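Local coordinates for acid phosphatase (Bacillus anthracis, PDB 2I33), which catalyses the hydrolysis of phosphate monoesters at acid pH, probably through the magnesium-dependent phosphoaspartate chemistry of the HAD superfamily, at residues Leu66-Thr69 with Val70-Ser74; Gly105-Asp108 with Phe109-Tyr112; Gln19-Met22 with Ala23-Tyr27; Ser124-Lys127 with Thr128-Asp132. All coordinates share one frame; numbering follows the deposited sequence.

Interaction 1: residues Leu66-Thr69 with Val70-Ser74; sequences LDET and VLDNS. With MG (magnesium ion), chain C.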
# COMPACT_ATOMS: atom_id res chain seq x y z
N LEU A 66 11.01 6.36 -10.01
CA LEU A 66 12.18 5.85 -9.28
C LEU A 66 11.94 5.84 -7.80
O LEU A 66 11.90 4.79 -7.21
CB LEU A 66 13.45 6.62 -9.60
CG LEU A 66 14.05 6.30 -10.99
CD1 LEU A 66 15.21 7.15 -11.28
CD2 LEU A 66 14.46 4.83 -11.06
N ASP A 67 11.76 7.01 -7.22
CA ASP A 67 11.74 7.11 -5.75
C ASP A 67 10.45 6.50 -5.23
O ASP A 67 9.34 6.89 -5.58
CB ASP A 67 11.92 8.57 -5.31
CG ASP A 67 13.26 9.14 -5.76
OD1 ASP A 67 14.27 8.45 -5.57
OD2 ASP A 67 13.29 10.25 -6.36
N GLU A 68 10.63 5.55 -4.33
CA GLU A 68 9.52 4.81 -3.74
C GLU A 68 8.78 3.90 -4.74
O GLU A 68 7.69 3.40 -4.45
CB GLU A 68 8.58 5.72 -2.97
CG GLU A 68 9.12 6.10 -1.57
CD GLU A 68 10.56 6.56 -1.53
OE1 GLU A 68 10.83 7.74 -1.86
OE2 GLU A 68 11.40 5.73 -1.10
N THR A 69 9.42 3.63 -5.86
CA THR A 69 8.95 2.64 -6.80
C THR A 69 10.05 1.62 -7.07
O THR A 69 9.83 0.42 -6.92
CB THR A 69 8.49 3.32 -8.10
OG1 THR A 69 7.38 4.17 -7.79
CG2 THR A 69 8.10 2.29 -9.08
N VAL A 70 11.24 2.11 -7.44
CA VAL A 70 12.44 1.30 -7.65
C VAL A 70 13.44 1.53 -6.51
O VAL A 70 14.02 0.59 -6.02
CB VAL A 70 13.12 1.60 -9.00
CG1 VAL A 70 14.37 0.81 -9.15
CG2 VAL A 70 12.14 1.32 -10.15
N LEU A 71 13.66 2.78 -6.15
CA LEU A 71 14.65 3.13 -5.12
C LEU A 71 13.99 3.56 -3.82
O LEU A 71 13.06 4.37 -3.80
CB LEU A 71 15.54 4.28 -5.63
CG LEU A 71 16.41 3.95 -6.86
CD1 LEU A 71 17.15 5.19 -7.35
CD2 LEU A 71 17.34 2.80 -6.63
N ASP A 72 14.54 3.04 -2.74
CA ASP A 72 14.04 3.27 -1.40
C ASP A 72 14.75 4.45 -0.74
O ASP A 72 15.92 4.36 -0.39
CB ASP A 72 14.26 2.01 -0.59
CG ASP A 72 13.68 2.09 0.79
OD1 ASP A 72 13.30 3.19 1.25
OD2 ASP A 72 13.63 1.01 1.42
N ASN A 73 14.03 5.56 -0.57
CA ASN A 73 14.60 6.75 0.06
C ASN A 73 14.18 6.91 1.48
O ASN A 73 14.37 7.99 2.11
CB ASN A 73 14.21 7.98 -0.72
CG ASN A 73 14.63 7.87 -2.11
OD1 ASN A 73 15.82 7.96 -2.43
ND2 ASN A 73 13.67 7.64 -2.97
N SER A 74 13.62 5.87 2.07
CA SER A 74 13.13 6.02 3.41
C SER A 74 14.24 6.42 4.41
O SER A 74 13.91 7.11 5.39
CB SER A 74 12.33 4.80 3.86
OG SER A 74 13.16 3.69 3.91
MG MG C . 7.85 8.17 -6.45
O HOH W 1 6.37 9.20 -7.57
O HOH W 2 7.52 9.06 -4.87
O HOH W 3 9.23 9.78 -7.04

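Interaction 2: residues Gly105-Asp108 with Phe109-Tyr112; sequences GSID and FLKY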
# COMPACT_ATOMS: atom_id res chain seq x y z
N GLY A 105 11.38 -6.80 -5.37
CA GLY A 105 10.86 -7.30 -6.63
C GLY A 105 11.28 -6.47 -7.83
O GLY A 105 11.17 -6.90 -8.98
N SER A 106 11.77 -5.26 -7.57
CA SER A 106 11.97 -4.36 -8.70
C SER A 106 13.05 -4.84 -9.67
O SER A 106 12.85 -4.89 -10.88
CB SER A 106 12.30 -2.96 -8.19
OG SER A 106 13.49 -2.92 -7.43
N ILE A 107 14.22 -5.19 -9.12
CA ILE A 107 15.34 -5.55 -9.97
C ILE A 107 15.04 -6.81 -10.78
O ILE A 107 15.28 -6.85 -11.99
CB ILE A 107 16.65 -5.68 -9.17
CG1 ILE A 107 16.99 -4.35 -8.47
CG2 ILE A 107 17.78 -6.14 -10.08
CD1 ILE A 107 17.11 -3.20 -9.41
N ASP A 108 14.45 -7.81 -10.15
CA ASP A 108 14.17 -9.04 -10.90
C ASP A 108 13.15 -8.78 -11.99
O ASP A 108 13.27 -9.32 -13.08
CB ASP A 108 13.69 -10.16 -9.99
CG ASP A 108 14.81 -10.76 -9.17
OD1 ASP A 108 16.01 -10.59 -9.52
OD2 ASP A 108 14.47 -11.45 -8.17
N PHE A 109 12.18 -7.92 -11.70
CA PHE A 109 11.18 -7.61 -12.70
C PHE A 109 11.82 -6.85 -13.84
O PHE A 109 11.57 -7.11 -15.03
CB PHE A 109 10.02 -6.80 -12.12
CG PHE A 109 9.15 -6.20 -13.17
CD1 PHE A 109 8.30 -6.98 -13.94
CD2 PHE A 109 9.24 -4.85 -13.45
CE1 PHE A 109 7.56 -6.42 -14.95
CE2 PHE A 109 8.50 -4.28 -14.50
CZ PHE A 109 7.66 -5.06 -15.23
N LEU A 110 12.70 -5.91 -13.50
CA LEU A 110 13.33 -5.15 -14.54
C LEU A 110 14.28 -6.02 -15.40
O LEU A 110 14.33 -5.87 -16.61
CB LEU A 110 14.12 -3.98 -13.96
CG LEU A 110 13.25 -2.94 -13.26
CD1 LEU A 110 14.11 -2.00 -12.46
CD2 LEU A 110 12.42 -2.19 -14.28
N LYS A 111 15.02 -6.93 -14.77
CA LYS A 111 15.85 -7.85 -15.52
C LYS A 111 15.00 -8.77 -16.40
O LYS A 111 15.42 -9.10 -17.50
CB LYS A 111 16.74 -8.67 -14.59
CG LYS A 111 17.78 -7.84 -13.86
CD LYS A 111 18.77 -7.15 -14.75
CE LYS A 111 19.82 -8.08 -15.31
NZ LYS A 111 20.65 -7.37 -16.31
N TYR A 112 13.82 -9.17 -15.91
CA TYR A 112 12.91 -9.96 -16.74
C TYR A 112 12.45 -9.20 -17.97
O TYR A 112 12.50 -9.67 -19.10
CB TYR A 112 11.70 -10.38 -15.95
CG TYR A 112 10.72 -11.18 -16.76
CD1 TYR A 112 10.92 -12.53 -17.01
CD2 TYR A 112 9.56 -10.59 -17.26
CE1 TYR A 112 10.02 -13.26 -17.76
CE2 TYR A 112 8.66 -11.32 -18.01
CZ TYR A 112 8.89 -12.65 -18.24
OH TYR A 112 7.98 -13.41 -18.98

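Interaction 3: residues Gln19-Met22 with Ala23-Tyr27; sequences QQLM and ADLWY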
# COMPACT_ATOMS: atom_id res chain seq x y z
N GLN A 19 4.83 13.64 12.98
CA GLN A 19 3.58 13.11 12.41
C GLN A 19 3.78 12.07 11.32
O GLN A 19 2.83 11.33 10.97
CB GLN A 19 2.71 14.27 11.93
CG GLN A 19 2.30 15.19 13.06
CD GLN A 19 1.52 16.38 12.59
OE1 GLN A 19 1.19 16.47 11.41
NE2 GLN A 19 1.18 17.29 13.50
N GLN A 20 5.01 11.98 10.79
CA GLN A 20 5.44 11.04 9.73
C GLN A 20 5.86 9.69 10.28
O GLN A 20 6.08 8.73 9.51
CB GLN A 20 6.73 11.54 9.05
CG GLN A 20 6.79 12.98 8.61
CD GLN A 20 8.15 13.33 7.98
OE1 GLN A 20 9.06 12.48 7.88
NE2 GLN A 20 8.29 14.58 7.55
N LEU A 21 6.08 9.64 11.58
CA LEU A 21 6.84 8.55 12.14
C LEU A 21 6.26 7.19 11.82
O LEU A 21 6.98 6.33 11.30
CB LEU A 21 7.03 8.74 13.63
CG LEU A 21 8.25 7.99 14.15
CD1 LEU A 21 8.74 8.60 15.46
CD2 LEU A 21 7.96 6.53 14.30
N MET A 22 4.98 6.97 12.08
CA MET A 22 4.39 5.66 11.81
C MET A 22 4.42 5.30 10.32
O MET A 22 4.73 4.17 9.95
CB MET A 22 2.96 5.62 12.32
CG MET A 22 2.91 5.54 13.79
SD MET A 22 3.63 3.99 14.39
CE MET A 22 2.22 2.91 14.25
N ALA A 23 4.09 6.26 9.47
CA ALA A 23 4.16 6.01 8.03
C ALA A 23 5.57 5.56 7.63
O ALA A 23 5.73 4.60 6.86
CB ALA A 23 3.79 7.23 7.28
N ASP A 24 6.58 6.25 8.15
CA ASP A 24 7.98 5.95 7.82
C ASP A 24 8.38 4.61 8.36
O ASP A 24 9.04 3.82 7.69
CB ASP A 24 8.91 7.00 8.44
CG ASP A 24 8.81 8.34 7.78
OD1 ASP A 24 8.11 8.50 6.76
OD2 ASP A 24 9.45 9.28 8.32
N LEU A 25 7.94 4.34 9.58
CA LEU A 25 8.29 3.11 10.26
C LEU A 25 7.67 1.91 9.52
O LEU A 25 8.31 0.90 9.31
CB LEU A 25 7.78 3.19 11.68
CG LEU A 25 8.18 2.05 12.60
CD1 LEU A 25 9.69 1.94 12.75
CD2 LEU A 25 7.55 2.33 13.90
N TRP A 26 6.42 2.06 9.10
CA TRP A 26 5.77 1.03 8.29
C TRP A 26 6.57 0.79 7.01
O TRP A 26 6.86 -0.33 6.59
CB TRP A 26 4.35 1.47 7.89
CG TRP A 26 3.61 0.46 7.09
CD1 TRP A 26 2.96 -0.65 7.55
CD2 TRP A 26 3.43 0.46 5.67
NE1 TRP A 26 2.39 -1.34 6.50
CE2 TRP A 26 2.66 -0.66 5.34
CE3 TRP A 26 3.86 1.31 4.66
CZ2 TRP A 26 2.29 -0.96 4.06
CZ3 TRP A 26 3.49 1.02 3.37
CH2 TRP A 26 2.73 -0.13 3.07
N TYR A 27 6.88 1.88 6.34
CA TYR A 27 7.53 1.75 5.05
C TYR A 27 8.90 1.07 5.19
O TYR A 27 9.29 0.23 4.36
CB TYR A 27 7.71 3.13 4.45
CG TYR A 27 8.11 3.03 3.00
CD1 TYR A 27 7.15 2.91 2.02
CD2 TYR A 27 9.43 3.04 2.62
CE1 TYR A 27 7.50 2.81 0.65
CE2 TYR A 27 9.79 2.92 1.27
CZ TYR A 27 8.83 2.78 0.30
OH TYR A 27 9.17 2.69 -1.03
O HOH W 4 2.40 8.74 10.42

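Interaction 4: residues Ser124-Lys127 with Thr128-Asp132; sequences SNRK and TNQLD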
# COMPACT_ATOMS: atom_id res chain seq x y z
N SER A 124 11.29 10.07 -13.66
CA SER A 124 11.45 10.43 -12.25
C SER A 124 11.57 11.93 -12.10
O SER A 124 12.14 12.59 -12.96
CB SER A 124 12.73 9.79 -11.73
OG SER A 124 13.15 10.38 -10.52
N ASN A 125 11.01 12.49 -11.02
CA ASN A 125 11.15 13.91 -10.75
C ASN A 125 12.37 14.31 -9.92
O ASN A 125 12.47 15.45 -9.47
CB ASN A 125 9.84 14.47 -10.20
CG ASN A 125 8.74 14.45 -11.24
OD1 ASN A 125 9.03 14.26 -12.41
ND2 ASN A 125 7.49 14.65 -10.82
N ARG A 126 13.34 13.40 -9.81
CA ARG A 126 14.70 13.87 -9.57
C ARG A 126 15.05 14.90 -10.64
O ARG A 126 14.51 14.88 -11.76
CB ARG A 126 15.68 12.71 -9.62
CG ARG A 126 15.56 11.77 -8.46
CD ARG A 126 16.29 10.51 -8.69
NE ARG A 126 16.24 9.72 -7.47
CZ ARG A 126 17.28 9.20 -6.85
NH1 ARG A 126 18.50 9.33 -7.32
NH2 ARG A 126 17.09 8.58 -5.69
N LYS A 127 15.94 15.81 -10.26
CA LYS A 127 16.34 16.90 -11.12
C LYS A 127 17.32 16.38 -12.16
O LYS A 127 18.12 15.50 -11.89
CB LYS A 127 16.97 18.00 -10.28
CG LYS A 127 16.05 18.55 -9.17
CD LYS A 127 16.75 19.62 -8.31
CE LYS A 127 17.67 19.00 -7.26
NZ LYS A 127 18.18 20.00 -6.28
N THR A 128 17.29 16.96 -13.35
CA THR A 128 18.23 16.57 -14.39
C THR A 128 19.71 16.67 -13.94
O THR A 128 20.55 15.89 -14.41
CB THR A 128 18.00 17.38 -15.65
OG1 THR A 128 17.84 18.76 -15.28
CG2 THR A 128 16.76 16.89 -16.35
N ASN A 129 20.01 17.57 -13.01
CA ASN A 129 21.39 17.70 -12.51
C ASN A 129 21.77 16.62 -11.48
O ASN A 129 22.90 16.59 -10.98
CB ASN A 129 21.69 19.11 -11.98
CG ASN A 129 20.92 19.46 -10.71
OD1 ASN A 129 20.33 18.60 -10.06
ND2 ASN A 129 20.93 20.74 -10.35
N GLN A 130 20.83 15.73 -11.21
CA GLN A 130 21.07 14.57 -10.37
C GLN A 130 21.18 13.32 -11.22
O GLN A 130 21.16 12.23 -10.69
CB GLN A 130 19.94 14.45 -9.34
CG GLN A 130 19.93 15.64 -8.42
CD GLN A 130 18.75 15.69 -7.49
OE1 GLN A 130 17.63 15.38 -7.86
NE2 GLN A 130 19.00 16.12 -6.25
N LEU A 131 21.31 13.47 -12.52
CA LEU A 131 21.42 12.29 -13.38
C LEU A 131 22.62 11.42 -13.05
O LEU A 131 22.49 10.20 -12.93
CB LEU A 131 21.45 12.68 -14.86
CG LEU A 131 21.57 11.53 -15.88
CD1 LEU A 131 20.29 10.70 -15.95
CD2 LEU A 131 21.88 12.10 -17.22
N ASP A 132 23.79 12.03 -12.87
CA ASP A 132 25.00 11.26 -12.60
C ASP A 132 24.85 10.43 -11.34
O ASP A 132 25.13 9.24 -11.34
CB ASP A 132 26.24 12.16 -12.56
CG ASP A 132 26.65 12.65 -13.93
OD1 ASP A 132 26.11 12.14 -14.95
OD2 ASP A 132 27.55 13.51 -14.02
O HOH W 5 19.53 22.36 -7.85

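Interaction 1: residues Leu66-Thr69 with Val70-Ser74
Asn73 reaches back over the loop and gives its amide nitrogen to two carboxylates: ND2 bonds OD1 of Asp67 at 2.8 Å and OE1 of Glu68 at 3.1 Å. The first partner is met from above the carboxylate plane; the second lies in the amide plane, with a nearly straight N-H (171°). Glu68 also takes the backbone N of Asn73 on OE2, at 2.7 Å and through its syn lone pair, so both its oxygens hold Asn73, while OE1 is also bonded to the hydroxyl of Tyr219; a bend at chi2 (47°) folds the chain back for this. An asparagine suits the place, since its N-H groups face acids while OD1 accepts from Trp94.

Among backbone groups, Leu66 O collects the N-H of Thr69, Val70 and Leu71, and Glu68 N bonds Leu71 O at 2.8 Å, which closes a tight loop. Asp72 OD1 forms an Asx turn to Ser74 N.

Magnesium is bound by Asp67 O at 2.1 Å, with three waters, Asp65 and Asp180, consistent with the HAD motif DxDx(T/V).

Leu66 and Leu71 pack against helix 131-141, Tyr27 of helix 21-29 touches Glu68, and Asp72 pairs through its backbone with Glu101 of strand 101-102.

Interaction 2: residues Gly105-Asp108 with Phe109-Tyr112
With chi1 at -65°, Leu110 sets CG beside its own backbone N and turns back over the preceding turn of the helix, where CG comes to 3.1 Å from Ser106 O. Phe109 makes the other choice: CG lies anti to the backbone N (chi1 167°), and the ring swings away from the turn toward the protein interior. Its CB stays 3.3 Å from Gly105 O, and Ser106 O lies at the edge of the ring, near its plane.

Ile107 and Lys111, one turn apart, run side by side and point the same way, CG2 of the isoleucine meeting CG of the lysine at 4.1 Å. A lysine serves here because its methylene part covers the isoleucine while the ammonium group goes on to a salt bridge with Glu114. Ile107 CD1 also approaches Leu110 CD1, a looser apolar touch at 4.4 Å.

These residues form the first turns of helix 106-115, which precedes strand 119-125 of the parallel sheet in the Rossmann-like HAD fold. Gly105 stands at the N-cap with a positive phi of 86°, a backbone shape glycine adopts easily, and its carbonyl accepts from Phe109 N at 3.1 Å. The same i to i+4 pattern continues from Ser106 O to Leu110 N (2.8 Å), Ile107 O to Lys111 N and Asp108 O to Tyr112 N.

On the sheet side, Leu110 packs against Leu64, Ile120 and Tyr122, and Phe109 against Ile62 and Phe178, as suits large apolar groups. Tyr112 sends its hydroxyl to Asp49 on helix 31-54, whereas Asp108 lies on the exposed side, where a charged residue is suited.

Interaction 3: residues Gln19-Met22 with Ala23-Tyr27
Helix 21-29 is an alpha-helix at the subunit interface, and near its N-terminal end Gln20, Leu21 and Met22 are joined to Asp24, Leu25 and Trp26 by successive i to i+4 bonds. Gln20 O accepts from Asp24 N at 2.9 Å, Leu21 O from Leu25 N at 2.8 Å, and Met22 O from Trp26 N with an N-H angle of 168°.

Leucine and methionine make the apolar ridge that faces the second subunit. Leu25, whose CG stands anti to the backbone N (chi1 -173°), brings CD2 within 4.2 Å of Leu21 CD2 and 4.3 Å of Met22 SD, so one methyl touches both. The flexible methionine, bent at chi2 and chi3, follows the ridge and packs on Trp222 of the second subunit; Leu25 meets Leu226 of the second subunit, and the ring of Trp26 stacks edge-to-face (T-shaped) with that same Trp222.

On another side, Asp24 CB lies 3.5 Å from Leu21 O, and the Asp24 side chain rests against Gln77 and Val81 of helix 74-83. At the start of the segment, a water bridges the backbone, donating to Gln19 O at 2.7 Å and accepting from Ala23 N at 3.1 Å.

Interaction 4: residues Ser124-Lys127 with Thr128-Asp132
Lys127 and Gln130 hold each other by two bonds that run in opposite senses. Gln130 OE1 accepts the backbone N-H of Lys127 at 3.0 Å, with the donor tilted 27° from the carbonyl plane, while Gln130 N donates to Lys127 O at 2.8 Å from well above that carbonyl's plane. CG of Gln130 is set beside its own N (chi1 -64°) and the chain beyond is extended, just long enough for the amide to reach back three residues; glutamine suits the place because its oxygen can accept a main-chain N-H. The same OE1 lies 3.7 Å from Arg126 CB, and this inner part is covered by Ile95 of helix 91-97.

The turn connects strand 119-125 to helix 131-141, the start of a beta-alpha-beta unit that returns to strand 151-154. Ser124 begins it with an ST turn, OG accepting from Arg126 N at 3.1 Å. Arg126 extends inward, its guanidinium making a salt bridge to Asp67 and a hydrogen bond to Thr134.

Outward, side chains meet by van der Waals touches and through water. The Lys127 chain, bent at chi3, runs alongside Asn129, with Lys127 CB 3.4 Å from Asn129 OD1, and crosses the Gln130 amide, Lys127 CE lying 3.3 Å from Gln130 NE2. Its ammonium group reaches Asp92 in a salt bridge, and a water accepts from both Lys127 NZ (3.1 Å) and Asn129 ND2 (3.3 Å) at this exposed face.

In the fold
Along the chain the order is interaction 3, 1, 2, 4, and interaction 1 is the hub that touches the other three, reached by Tyr27 of interaction 3, Ser106 of interaction 2, and Ser124 and Arg126 of interaction 4. Interactions 2 and 4 have centres about 14 Å from its own, and interaction 3 about 15 Å. Among themselves the outer three do not touch, their centres being 22 to 26 Å apart. Interaction 2 opens helix 106-115, and interaction 4 links the end of the next strand, 119-125, to helix 131-141. The magnesium-binding loop therefore touches the turn after strand 119-125, helix 106-115 and helix 21-29, the last of which meets the second subunit.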